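Local coordinates for protein putative NADPH:quinone reductase (Bacillus thuringiensis, PDB 3GMS) that is a putative NADPH:quinone reductase of the zinc-binding (medium-chain) dehydrogenase family, probably reducing quinone-like substrates with electrons from NADPH, at residues A[314-317]-A[321-324]; A[41-46]-A[121-126]; A[48-51]-A[55-58]; A[130-135]-A[155-160]; A[180-185]-A[191-196]. All coordinates share one frame; numbering follows the deposited sequence.

Interaction 1: residues A[314-317]-A[321-324]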
# COMPACT_ATOMS: atom_id res chain seq x y z
N VAL A 314 -4.71 6.73 -15.37
CA VAL A 314 -3.31 6.63 -15.00
C VAL A 314 -2.62 7.96 -15.18
O VAL A 314 -1.86 8.36 -14.31
CB VAL A 314 -2.61 5.43 -15.72
CG1 VAL A 314 -1.11 5.50 -15.50
CG2 VAL A 314 -3.16 4.11 -15.16
N ASP A 315 -2.95 8.68 -16.26
CA ASP A 315 -2.39 10.02 -16.47
C ASP A 315 -2.66 10.98 -15.30
O ASP A 315 -1.79 11.75 -14.90
CB ASP A 315 -2.91 10.58 -17.80
CG ASP A 315 -2.48 12.02 -18.03
OD1 ASP A 315 -1.27 12.24 -18.28
OD2 ASP A 315 -3.35 12.91 -17.94
N VAL A 316 -3.87 10.91 -14.74
CA VAL A 316 -4.21 11.71 -13.56
C VAL A 316 -3.31 11.33 -12.38
O VAL A 316 -2.74 12.20 -11.70
CB VAL A 316 -5.72 11.57 -13.21
CG1 VAL A 316 -6.07 12.25 -11.86
CG2 VAL A 316 -6.60 12.14 -14.34
N VAL A 317 -3.16 10.03 -12.16
CA VAL A 317 -2.32 9.53 -11.05
C VAL A 317 -0.86 9.98 -11.18
O VAL A 317 -0.24 10.35 -10.21
CB VAL A 317 -2.42 8.00 -10.89
CG1 VAL A 317 -1.48 7.50 -9.79
CG2 VAL A 317 -3.86 7.64 -10.54
N GLU A 321 0.44 17.95 -11.09
CA GLU A 321 -0.59 18.83 -10.56
C GLU A 321 -1.66 18.09 -9.78
O GLU A 321 -2.53 18.72 -9.18
CB GLU A 321 -1.23 19.66 -11.68
CG GLU A 321 -0.62 21.05 -11.90
CD GLU A 321 0.91 21.03 -12.00
OE1 GLU A 321 1.46 20.21 -12.79
OE2 GLU A 321 1.56 21.83 -11.30
N LYS A 322 -1.62 16.76 -9.79
CA LYS A 322 -2.69 15.96 -9.19
C LYS A 322 -3.06 16.46 -7.79
O LYS A 322 -2.19 16.65 -6.96
CB LYS A 322 -2.27 14.49 -9.11
CG LYS A 322 -3.39 13.59 -8.60
CD LYS A 322 -2.91 12.19 -8.33
CE LYS A 322 -3.97 11.42 -7.56
NZ LYS A 322 -4.15 12.00 -6.22
N THR A 323 -4.36 16.66 -7.55
CA THR A 323 -4.85 17.02 -6.21
C THR A 323 -5.03 15.79 -5.29
O THR A 323 -4.67 14.67 -5.65
CB THR A 323 -6.11 17.89 -6.29
OG1 THR A 323 -7.07 17.27 -7.14
CG2 THR A 323 -5.77 19.28 -6.84
N LYS A 324 -5.57 16.01 -4.08
CA LYS A 324 -5.52 14.96 -3.05
C LYS A 324 -6.57 13.88 -3.32
O LYS A 324 -7.64 14.17 -3.88
CB LYS A 324 -5.71 15.54 -1.64

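Interaction 2: residues A[41-46]-A[121-126]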
# COMPACT_ATOMS: atom_id res chain seq x y z
N VAL A 41 -14.68 -2.28 -7.75
CA VAL A 41 -13.85 -1.05 -7.61
C VAL A 41 -12.41 -1.48 -7.32
O VAL A 41 -12.16 -2.33 -6.48
CB VAL A 41 -14.33 -0.16 -6.45
CG1 VAL A 41 -13.37 1.05 -6.21
CG2 VAL A 41 -15.78 0.30 -6.64
N ARG A 42 -11.45 -0.88 -8.03
CA ARG A 42 -10.02 -1.02 -7.59
C ARG A 42 -9.39 0.37 -7.56
O ARG A 42 -9.69 1.18 -8.44
CB ARG A 42 -9.15 -1.86 -8.57
CG ARG A 42 -9.86 -2.99 -9.28
CD ARG A 42 -10.48 -2.47 -10.57
NE ARG A 42 -11.18 -3.47 -11.39
CZ ARG A 42 -12.35 -3.27 -12.00
NH1 ARG A 42 -13.05 -2.15 -11.86
NH2 ARG A 42 -12.87 -4.25 -12.75
N PRO A 43 -8.46 0.61 -6.61
CA PRO A 43 -7.71 1.86 -6.63
C PRO A 43 -6.62 1.73 -7.69
O PRO A 43 -6.23 0.62 -8.08
CB PRO A 43 -7.09 1.90 -5.23
CG PRO A 43 -6.68 0.42 -4.99
CD PRO A 43 -7.93 -0.33 -5.60
N ILE A 44 -6.14 2.88 -8.17
CA ILE A 44 -4.89 2.92 -8.89
C ILE A 44 -3.82 3.37 -7.91
O ILE A 44 -3.69 4.55 -7.58
CB ILE A 44 -4.96 3.85 -10.12
CG1 ILE A 44 -6.00 3.27 -11.10
CG2 ILE A 44 -3.53 3.97 -10.77
CD1 ILE A 44 -6.31 4.17 -12.33
N ASN A 45 -3.07 2.41 -7.37
CA ASN A 45 -1.99 2.78 -6.48
C ASN A 45 -0.71 3.05 -7.27
O ASN A 45 -0.41 2.32 -8.21
CB ASN A 45 -1.71 1.65 -5.47
CG ASN A 45 -2.91 1.34 -4.53
OD1 ASN A 45 -3.63 2.24 -4.12
ND2 ASN A 45 -3.07 0.07 -4.17
N PRO A 46 0.10 4.06 -6.87
CA PRO A 46 1.45 4.16 -7.45
C PRO A 46 2.21 2.82 -7.48
O PRO A 46 2.94 2.55 -8.45
CB PRO A 46 2.14 5.22 -6.55
CG PRO A 46 1.02 6.15 -6.16
CD PRO A 46 -0.13 5.10 -5.85
N THR A 121 -13.83 2.35 0.49
CA THR A 121 -13.02 2.07 1.66
C THR A 121 -12.45 0.66 1.54
O THR A 121 -11.25 0.45 1.75
CB THR A 121 -13.89 2.26 2.93
OG1 THR A 121 -14.31 3.62 2.98
CG2 THR A 121 -13.08 1.92 4.19
N ALA A 122 -13.31 -0.33 1.23
CA ALA A 122 -12.84 -1.70 1.10
C ALA A 122 -11.74 -1.86 0.05
O ALA A 122 -10.76 -2.61 0.23
CB ALA A 122 -14.04 -2.63 0.74
N ALA A 123 -11.87 -1.11 -1.03
CA ALA A 123 -10.93 -1.20 -2.12
C ALA A 123 -9.51 -0.70 -1.74
O ALA A 123 -8.57 -0.79 -2.56
CB ALA A 123 -11.49 -0.40 -3.33
N GLN A 124 -9.38 -0.10 -0.56
CA GLN A 124 -8.12 0.47 -0.08
C GLN A 124 -7.56 -0.27 1.12
O GLN A 124 -6.54 0.17 1.73
CB GLN A 124 -8.28 1.96 0.25
CG GLN A 124 -8.63 2.86 -0.92
CD GLN A 124 -8.84 4.27 -0.41
OE1 GLN A 124 -7.88 4.96 -0.12
NE2 GLN A 124 -10.08 4.65 -0.20
N MET A 125 -8.16 -1.43 1.44
CA MET A 125 -7.87 -2.12 2.70
C MET A 125 -6.52 -2.87 2.77
O MET A 125 -6.02 -3.14 3.85
CB MET A 125 -9.01 -3.11 3.02
CG MET A 125 -9.01 -3.78 4.45
SD MET A 125 -9.54 -2.66 5.79
CE MET A 125 -11.17 -2.30 5.27
N TYR A 126 -5.95 -3.19 1.61
CA TYR A 126 -4.82 -4.12 1.54
C TYR A 126 -3.47 -3.43 1.60
O TYR A 126 -2.82 -3.43 2.61
CB TYR A 126 -4.96 -4.98 0.30
CG TYR A 126 -3.85 -5.98 0.01
CD1 TYR A 126 -3.07 -6.57 1.04
CD2 TYR A 126 -3.64 -6.39 -1.31
CE1 TYR A 126 -2.08 -7.52 0.72
CE2 TYR A 126 -2.67 -7.34 -1.64
CZ TYR A 126 -1.90 -7.89 -0.62
OH TYR A 126 -0.93 -8.83 -0.93

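Interaction 3: residues A[48-51]-A[55-58]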
# COMPACT_ATOMS: atom_id res chain seq x y z
N ASP A 48 0.94 -0.10 -8.05
CA ASP A 48 0.41 -0.91 -9.17
C ASP A 48 1.16 -0.56 -10.46
O ASP A 48 1.20 -1.36 -11.40
CB ASP A 48 -1.06 -0.63 -9.45
CG ASP A 48 -1.98 -1.05 -8.35
OD1 ASP A 48 -1.78 -2.17 -7.83
OD2 ASP A 48 -2.93 -0.30 -8.04
N LEU A 49 1.67 0.66 -10.55
CA LEU A 49 2.34 1.09 -11.80
C LEU A 49 3.79 0.64 -11.95
O LEU A 49 4.29 0.46 -13.08
CB LEU A 49 2.27 2.60 -11.95
CG LEU A 49 0.89 3.22 -11.86
CD1 LEU A 49 1.00 4.74 -12.10
CD2 LEU A 49 -0.05 2.55 -12.85
N ILE A 50 4.49 0.50 -10.83
CA ILE A 50 5.89 0.08 -10.84
C ILE A 50 6.14 -1.21 -11.66
O ILE A 50 7.07 -1.24 -12.50
CB ILE A 50 6.44 -0.03 -9.38
CG1 ILE A 50 6.39 1.34 -8.70
CG2 ILE A 50 7.89 -0.60 -9.39
CD1 ILE A 50 6.91 1.34 -7.24
N PRO A 51 5.32 -2.27 -11.48
CA PRO A 51 5.62 -3.44 -12.31
C PRO A 51 5.47 -3.21 -13.81
O PRO A 51 6.14 -3.90 -14.61
CB PRO A 51 4.59 -4.49 -11.87
CG PRO A 51 3.88 -3.91 -10.66
CD PRO A 51 4.39 -2.55 -10.37
N ALA A 55 10.65 -2.44 -13.82
CA ALA A 55 11.52 -2.49 -12.62
C ALA A 55 11.71 -3.92 -12.03
O ALA A 55 12.76 -4.20 -11.45
CB ALA A 55 11.02 -1.54 -11.54
N TYR A 56 10.72 -4.81 -12.21
CA TYR A 56 10.78 -6.22 -11.75
C TYR A 56 10.66 -7.21 -12.91
O TYR A 56 9.93 -8.21 -12.82
CB TYR A 56 9.68 -6.55 -10.72
CG TYR A 56 9.50 -5.49 -9.66
CD1 TYR A 56 8.23 -4.97 -9.38
CD2 TYR A 56 10.60 -5.02 -8.93
CE1 TYR A 56 8.06 -4.00 -8.39
CE2 TYR A 56 10.45 -4.04 -7.96
CZ TYR A 56 9.17 -3.53 -7.69
OH TYR A 56 9.04 -2.55 -6.72
N ALA A 57 11.40 -6.94 -13.98
CA ALA A 57 11.39 -7.75 -15.20
C ALA A 57 11.47 -9.27 -14.96
O ALA A 57 10.77 -10.06 -15.61
CB ALA A 57 12.51 -7.28 -16.14
N HIS A 58 12.32 -9.68 -14.03
CA HIS A 58 12.62 -11.10 -13.87
C HIS A 58 11.54 -11.86 -13.12
O HIS A 58 11.43 -13.09 -13.23
CB HIS A 58 14.02 -11.28 -13.25
CG HIS A 58 15.09 -10.50 -13.96
ND1 HIS A 58 15.46 -10.76 -15.27
CD2 HIS A 58 15.84 -9.44 -13.56
CE1 HIS A 58 16.40 -9.91 -15.63
NE2 HIS A 58 16.65 -9.10 -14.62
O HOH W 1 8.30 -5.13 -13.70

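Interaction 4: residues A[130-135]-A[155-160]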
# COMPACT_ATOMS: atom_id res chain seq x y z
N LEU A 130 -2.19 -2.79 5.42
CA LEU A 130 -1.40 -3.93 5.85
C LEU A 130 0.11 -3.63 6.03
O LEU A 130 0.70 -4.06 7.01
CB LEU A 130 -1.63 -5.13 4.95
CG LEU A 130 -1.17 -6.48 5.45
CD1 LEU A 130 -1.85 -6.91 6.75
CD2 LEU A 130 -1.45 -7.47 4.33
N THR A 131 0.69 -2.87 5.11
CA THR A 131 2.08 -2.42 5.22
C THR A 131 2.31 -1.56 6.47
O THR A 131 3.28 -1.81 7.25
CB THR A 131 2.56 -1.68 3.95
OG1 THR A 131 2.49 -2.58 2.83
CG2 THR A 131 4.03 -1.22 4.11
N ALA A 132 1.43 -0.59 6.69
CA ALA A 132 1.57 0.28 7.85
C ALA A 132 1.41 -0.54 9.16
O ALA A 132 2.22 -0.40 10.07
CB ALA A 132 0.55 1.45 7.79
N TRP A 133 0.41 -1.42 9.22
CA TRP A 133 0.13 -2.22 10.42
C TRP A 133 1.25 -3.19 10.76
O TRP A 133 1.67 -3.30 11.94
CB TRP A 133 -1.15 -3.03 10.24
CG TRP A 133 -1.44 -3.93 11.45
CD1 TRP A 133 -1.26 -5.28 11.52
CD2 TRP A 133 -1.95 -3.51 12.71
NE1 TRP A 133 -1.66 -5.74 12.77
CE2 TRP A 133 -2.08 -4.68 13.52
CE3 TRP A 133 -2.35 -2.28 13.24
CZ2 TRP A 133 -2.56 -4.63 14.84
CZ3 TRP A 133 -2.85 -2.24 14.56
CH2 TRP A 133 -2.94 -3.42 15.34
N VAL A 134 1.68 -3.95 9.75
CA VAL A 134 2.76 -4.91 9.91
C VAL A 134 4.11 -4.27 10.31
O VAL A 134 4.75 -4.73 11.26
CB VAL A 134 2.85 -5.90 8.73
CG1 VAL A 134 4.07 -6.80 8.86
CG2 VAL A 134 1.60 -6.78 8.69
N THR A 135 4.54 -3.23 9.59
CA THR A 135 5.81 -2.55 9.90
C THR A 135 5.77 -2.02 11.35
O THR A 135 6.73 -2.22 12.11
CB THR A 135 6.19 -1.44 8.86
OG1 THR A 135 5.10 -0.51 8.74
CG2 THR A 135 6.49 -2.06 7.44
N SER A 155 1.93 10.93 1.59
CA SER A 155 1.32 9.78 0.90
C SER A 155 0.10 9.16 1.63
O SER A 155 -0.16 9.45 2.80
CB SER A 155 2.38 8.72 0.74
OG SER A 155 2.80 8.27 2.01
N ALA A 156 -0.62 8.26 0.94
CA ALA A 156 -1.69 7.52 1.58
C ALA A 156 -1.19 6.80 2.81
O ALA A 156 -1.85 6.83 3.86
CB ALA A 156 -2.33 6.46 0.61
N ILE A 157 -0.05 6.12 2.67
CA ILE A 157 0.46 5.33 3.80
C ILE A 157 0.90 6.25 4.96
O ILE A 157 0.68 5.92 6.12
CB ILE A 157 1.54 4.29 3.41
CG1 ILE A 157 1.65 3.24 4.56
CG2 ILE A 157 2.88 4.94 3.11
CD1 ILE A 157 2.63 2.07 4.30
N GLY A 158 1.43 7.41 4.61
CA GLY A 158 1.78 8.44 5.62
C GLY A 158 0.62 8.82 6.51
O GLY A 158 0.76 8.96 7.72
N HIS A 159 -0.55 9.02 5.91
CA HIS A 159 -1.76 9.34 6.66
C HIS A 159 -2.16 8.20 7.56
O HIS A 159 -2.74 8.41 8.61
CB HIS A 159 -2.91 9.58 5.69
CG HIS A 159 -2.86 10.90 5.02
ND1 HIS A 159 -1.78 11.31 4.27
CD2 HIS A 159 -3.78 11.89 4.92
CE1 HIS A 159 -2.01 12.52 3.79
NE2 HIS A 159 -3.22 12.89 4.17
N LEU A 160 -1.84 6.97 7.17
CA LEU A 160 -2.14 5.84 8.02
C LEU A 160 -1.18 5.74 9.22
O LEU A 160 -1.60 5.42 10.35
CB LEU A 160 -2.17 4.52 7.22
CG LEU A 160 -3.16 4.54 6.04
CD1 LEU A 160 -3.16 3.21 5.33
CD2 LEU A 160 -4.56 4.90 6.46

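Interaction 5: residues A[180-185]-A[191-196]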
# COMPACT_ATOMS: atom_id res chain seq x y z
N LYS A 180 1.71 20.64 1.94
CA LYS A 180 0.40 20.27 1.37
C LYS A 180 -0.46 19.37 2.24
O LYS A 180 -1.69 19.47 2.22
CB LYS A 180 0.55 19.66 -0.01
CG LYS A 180 0.42 20.68 -1.11
CD LYS A 180 1.47 20.48 -2.15
CE LYS A 180 1.63 21.77 -2.94
NZ LYS A 180 2.61 21.58 -4.02
N HIS A 181 0.18 18.50 3.02
CA HIS A 181 -0.56 17.58 3.88
C HIS A 181 -0.44 17.86 5.38
O HIS A 181 -0.94 17.10 6.20
CB HIS A 181 -0.16 16.13 3.55
CG HIS A 181 -0.37 15.76 2.11
ND1 HIS A 181 0.57 16.03 1.13
CD2 HIS A 181 -1.39 15.13 1.49
CE1 HIS A 181 0.13 15.58 -0.03
NE2 HIS A 181 -1.06 15.03 0.16
N THR A 182 0.23 18.96 5.75
CA THR A 182 0.57 19.23 7.14
C THR A 182 -0.65 19.23 8.04
O THR A 182 -0.67 18.52 9.06
CB THR A 182 1.43 20.53 7.29
OG1 THR A 182 2.65 20.37 6.58
CG2 THR A 182 1.77 20.81 8.75
N GLU A 183 -1.68 20.01 7.66
CA GLU A 183 -2.88 20.11 8.48
C GLU A 183 -3.54 18.75 8.67
O GLU A 183 -3.88 18.38 9.79
CB GLU A 183 -3.88 21.14 7.93
CG GLU A 183 -5.26 21.15 8.67
CD GLU A 183 -5.18 21.72 10.10
OE1 GLU A 183 -4.16 22.36 10.43
OE2 GLU A 183 -6.15 21.55 10.88
N GLU A 184 -3.68 18.00 7.57
CA GLU A 184 -4.32 16.70 7.62
C GLU A 184 -3.51 15.76 8.53
O GLU A 184 -4.08 15.13 9.42
CB GLU A 184 -4.49 16.11 6.22
CG GLU A 184 -5.30 17.01 5.23
CD GLU A 184 -4.42 17.90 4.32
OE1 GLU A 184 -3.68 18.83 4.81
OE2 GLU A 184 -4.52 17.68 3.08
N LEU A 185 -2.19 15.72 8.34
CA LEU A 185 -1.33 14.86 9.19
C LEU A 185 -1.46 15.20 10.68
O LEU A 185 -1.65 14.30 11.52
CB LEU A 185 0.13 14.88 8.73
CG LEU A 185 0.39 14.25 7.37
CD1 LEU A 185 1.76 14.57 6.91
CD2 LEU A 185 0.16 12.70 7.51
N ALA A 191 2.62 13.84 15.66
CA ALA A 191 3.13 14.71 16.74
C ALA A 191 3.82 15.98 16.22
O ALA A 191 3.82 17.04 16.91
CB ALA A 191 4.07 13.91 17.66
N TYR A 192 4.42 15.90 15.04
CA TYR A 192 5.12 17.01 14.42
C TYR A 192 5.27 16.71 12.93
O TYR A 192 5.33 15.55 12.52
CB TYR A 192 6.52 17.13 15.04
CG TYR A 192 7.17 18.48 14.80
CD1 TYR A 192 6.95 19.54 15.68
CD2 TYR A 192 7.97 18.70 13.67
CE1 TYR A 192 7.55 20.79 15.46
CE2 TYR A 192 8.57 19.95 13.43
CZ TYR A 192 8.35 20.98 14.34
OH TYR A 192 8.94 22.21 14.10
N VAL A 193 5.34 17.75 12.12
CA VAL A 193 5.56 17.57 10.71
C VAL A 193 6.77 18.38 10.34
O VAL A 193 6.80 19.60 10.52
CB VAL A 193 4.32 17.98 9.84
CG1 VAL A 193 4.64 17.89 8.35
CG2 VAL A 193 3.12 17.14 10.21
N ILE A 194 7.79 17.69 9.86
CA ILE A 194 8.97 18.36 9.31
C ILE A 194 8.86 18.54 7.81
O ILE A 194 8.94 17.58 7.01
CB ILE A 194 10.30 17.61 9.65
CG1 ILE A 194 10.38 17.27 11.15
CG2 ILE A 194 11.50 18.40 9.12
CD1 ILE A 194 11.70 16.53 11.59
N ASP A 195 8.71 19.81 7.42
CA ASP A 195 8.61 20.15 6.02
C ASP A 195 10.00 20.51 5.58
O ASP A 195 10.52 21.56 5.97
CB ASP A 195 7.62 21.33 5.86
CG ASP A 195 7.59 21.90 4.44
OD1 ASP A 195 8.34 21.48 3.55
OD2 ASP A 195 6.76 22.82 4.23
N THR A 196 10.61 19.62 4.79
CA THR A 196 12.00 19.75 4.40
C THR A 196 12.28 20.81 3.33
O THR A 196 13.43 21.08 3.01
CB THR A 196 12.66 18.39 3.99
OG1 THR A 196 11.94 17.80 2.92
CG2 THR A 196 12.71 17.42 5.17

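Interaction 1: residues A[314-317]-A[321-324]
Lys322 lays the aliphatic part of its side chain along the carbonyl oxygen of Val316. Lys322 CB and Lys322 CG each lie 3.5 Å from Val316 O, and CD is closest, with Lys322 CD to Val316 O at 3.4 Å. The same CD also meets the next carbonyl, with 3.7 Å between Lys322 CD and Val317 O. A chi1 of -175° sends CG off on the far side from the backbone N, and the chain runs on extended as far as CE. The three methylene groups therefore pass one after another beside the end of the helix. Val316 adds a looser apolar touch, with Val316 CG1 lying 4.4 Å from Lys322 CG. Val317 takes part through its backbone carbonyl, because its CB points away from residues 321-324.

Helix 310-318 connects strands 301-306 and 326-330, which pair in parallel, so the contact belongs to a beta-alpha-beta crossover. Residues 321-324 form the return from the helix to the second strand. Val316, Val317 and Lys322 all touch Val327 of that strand.

The ammonium end is used elsewhere. A bend at chi4 (-66°) turns NZ back to its own loop, where Lys322 NZ donates to Thr323 O at 2.8 Å. The bond lies almost in line with the carbonyl, at a C=O...N angle of 172°. NZ has a second acceptor in Gly325 O.

Interaction 2: residues A[41-46]-A[121-126]
Ala123 meets the end of strand 34-43 from a turn. Residues 122-125 form a type I beta turn closed by Met125 N to Ala122 O at 3.1 Å. Gln124 N bonds to Thr121 O, one residue earlier. The strand has other partners: Val41 is bonded through its backbone to Val71 and Arg42 to Leu329. No hydrogen bond links the turn to residues 41-46.

The side chains meet at one small patch. Val41 and Pro43 both point at the turn, while Arg42 between them points away. The Val41 rotamer (chi1 174°) keeps CG1 beside the carbonyl carbon, and this brings Val41 CG1 to 3.7 Å from Ala123 CB. The same methyl carbon, Ala123 CB, is 3.8 Å from Val41 O and 4.2 Å from Pro43 CD. The proline ring also abuts the backbone of the turn: Pro43 CD is 3.1 Å from Ala123 O, and Pro43 CG is 3.3 Å from it.

The patch is buried and joins the GroES-like catalytic part to the chain that leads into helix 127-139. Glu69 spans the same two segments with its carboxylate, taking Asn45 ND2 on OE1 and Tyr126 N on OE2. Pro43 presents C-H groups to Ala123 O and, lacking an N-H, cannot donate to it. Weak electrostatic attraction to the CD hydrogens probably accompanies the apolar packing.

Interaction 3: residues A[48-51]-A[55-58]
Ile50 and Tyr56 make the main apolar contact. The methyl group CG2 of Ile50 rests near the phenol end of the tyrosine, with Ile50 CG2 at 3.5 Å from Tyr56 CE1 and also 3.5 Å from Tyr56 OH. At a chi1 of -63° CG2 is the branch anti to the backbone N, which directs it to the ring. The same Ile50 CG2 also meets Ala55 CB, at 3.9 Å, so one methyl group serves two neighbours. Pro51 lies more loosely along the CD1-CE1 side of the ring: Pro51 CA is 4.2 Å from Tyr56 CD1, and Pro51 CD is 4.4 Å from Tyr56 CE1.

The polar link is indirect. A water donates to Pro51 O at 2.6 Å and accepts from Tyr56 N at 2.9 Å. It bridges the two backbones where no direct hydrogen bond forms. Tyr56 has a further partner in Arg59, which makes a cation-pi contact with its ring.

The contact closes a short turn in the GroES-like part, between helix 46-49 and the loop leading to strand 71-77. Pro51 also packs on Tyr68 of that loop. On the helix side, Leu49 touches Val314 and Gln318 of helix 310-318.

Interaction 4: residues A[130-135]-A[155-160]
Ile157 packs against Thr131 and Ala132 with the outer part of its side chain. Both side-chain torsions are extended (chi1 -162°), so CD1 reaches across to the other helix. Ile157 CD1 is 3.6 Å from Thr131 CG2, and the two side chains cross at about a right angle. Behind this tip, Ile157 CG1 lies 3.9 Å from Ala132 CB. One turn further on, Leu160 CB meets the same alanine methyl, Ala132 CB, at 4.1 Å. The small alanine is what both larger residues face. The helix segments are 9.5 Å apart at their axes and cross at -44°.

Helix 156-168 is the first helix of the Rossmann fold, following strand 147-150, and its N-terminal end borders the turn where such folds commonly bind the dinucleotide. Helix 127-139 packs on its flank.

Hydrogen bonds stay within each segment. Ser155 is the N-cap: its OG accepts from Gly158 N at 3.1 Å and is also bonded to Ala152 O. Ser155 O takes two donors from opposite faces, His159 N and His159 ND1. The bond from His159 ND1 to Ser155 O is 2.9 Å long, and ND1 lies above the carbonyl plane. In helix 127-139, Thr135 OG1 donates to Thr131 O at 2.7 Å, again with the backbone N of Thr135 on the opposite face. Thr131 OG1 is bonded to Ile127 O, and its methyl is turned to Ile157.

Interaction 5: residues A[180-185]-A[191-196]
Leu185 N donates to His181 O at 2.8 Å, a backbone bond of the first turn of helix 182-188. This turn sets Leu185 and Thr182 on the same side of the helix, and both point at Val193 of strand 192-195. Val193 has the most surface buried here and uses both methyl groups. Val193 CG1 is 3.6 Å from Thr182 OG1, and Val193 CG2 is 4.0 Å from Leu185 CB. Thr182 CG2 sits close to the branch point, 4.0 Å from Val193 CB, so the threonine offers both of its branches to the valine.

The valine torsion explains how its methyls are shared. With chi1 at 175°, CG1 lies beside the carbonyl carbon and CG2 beside the backbone N. CG1 is directed to the threonine, and CG2 mainly to the leucine. Across the strand, Ile194 points away from the helix and packs on helix 201-208.

The helix and strand belong to the beta-alpha-beta unit made of strand 171-176, helix 182-188 and strand 192-195. Strand 192-195 is an outermost strand of the parallel Rossmann sheet and pairs with 171-176, where Ile194 is bonded through its backbone to Ala174 and Thr176.

Thr182 OG1 makes a weak hydrogen bond to Asn179 O just before the helix. Towards Val193 it meets only carbon. Residues 180-185 and 191-196 thus meet by van der Waals contact, without a hydrogen bond, so the fit of these side chains sets their spacing here.

Overall arrangement
Interactions 1, 2 and 3 gather in the GroES-like catalytic part. Interaction 1 touches both of the others, with Val317 and Val314 packing on Ile44, and interactions 2 and 3 touch where Ile44 meets Leu49. Interaction 3 is nested within the loop closed by interaction 2, and interactions 4, 5 and 1 then follow along the chain. Helix 119-122 of interaction 2 is followed by helix 127-139 of interaction 4; the centres of the two interactions are about 13 Å apart. Interactions 4 and 5 lie at the Rossmann fold and touch through His159, His181 and Leu185. Interactions 3 and 5 are furthest apart, about 30 Å between centres. Interaction 1 marks the chain's return to the catalytic part after the Rossmann fold.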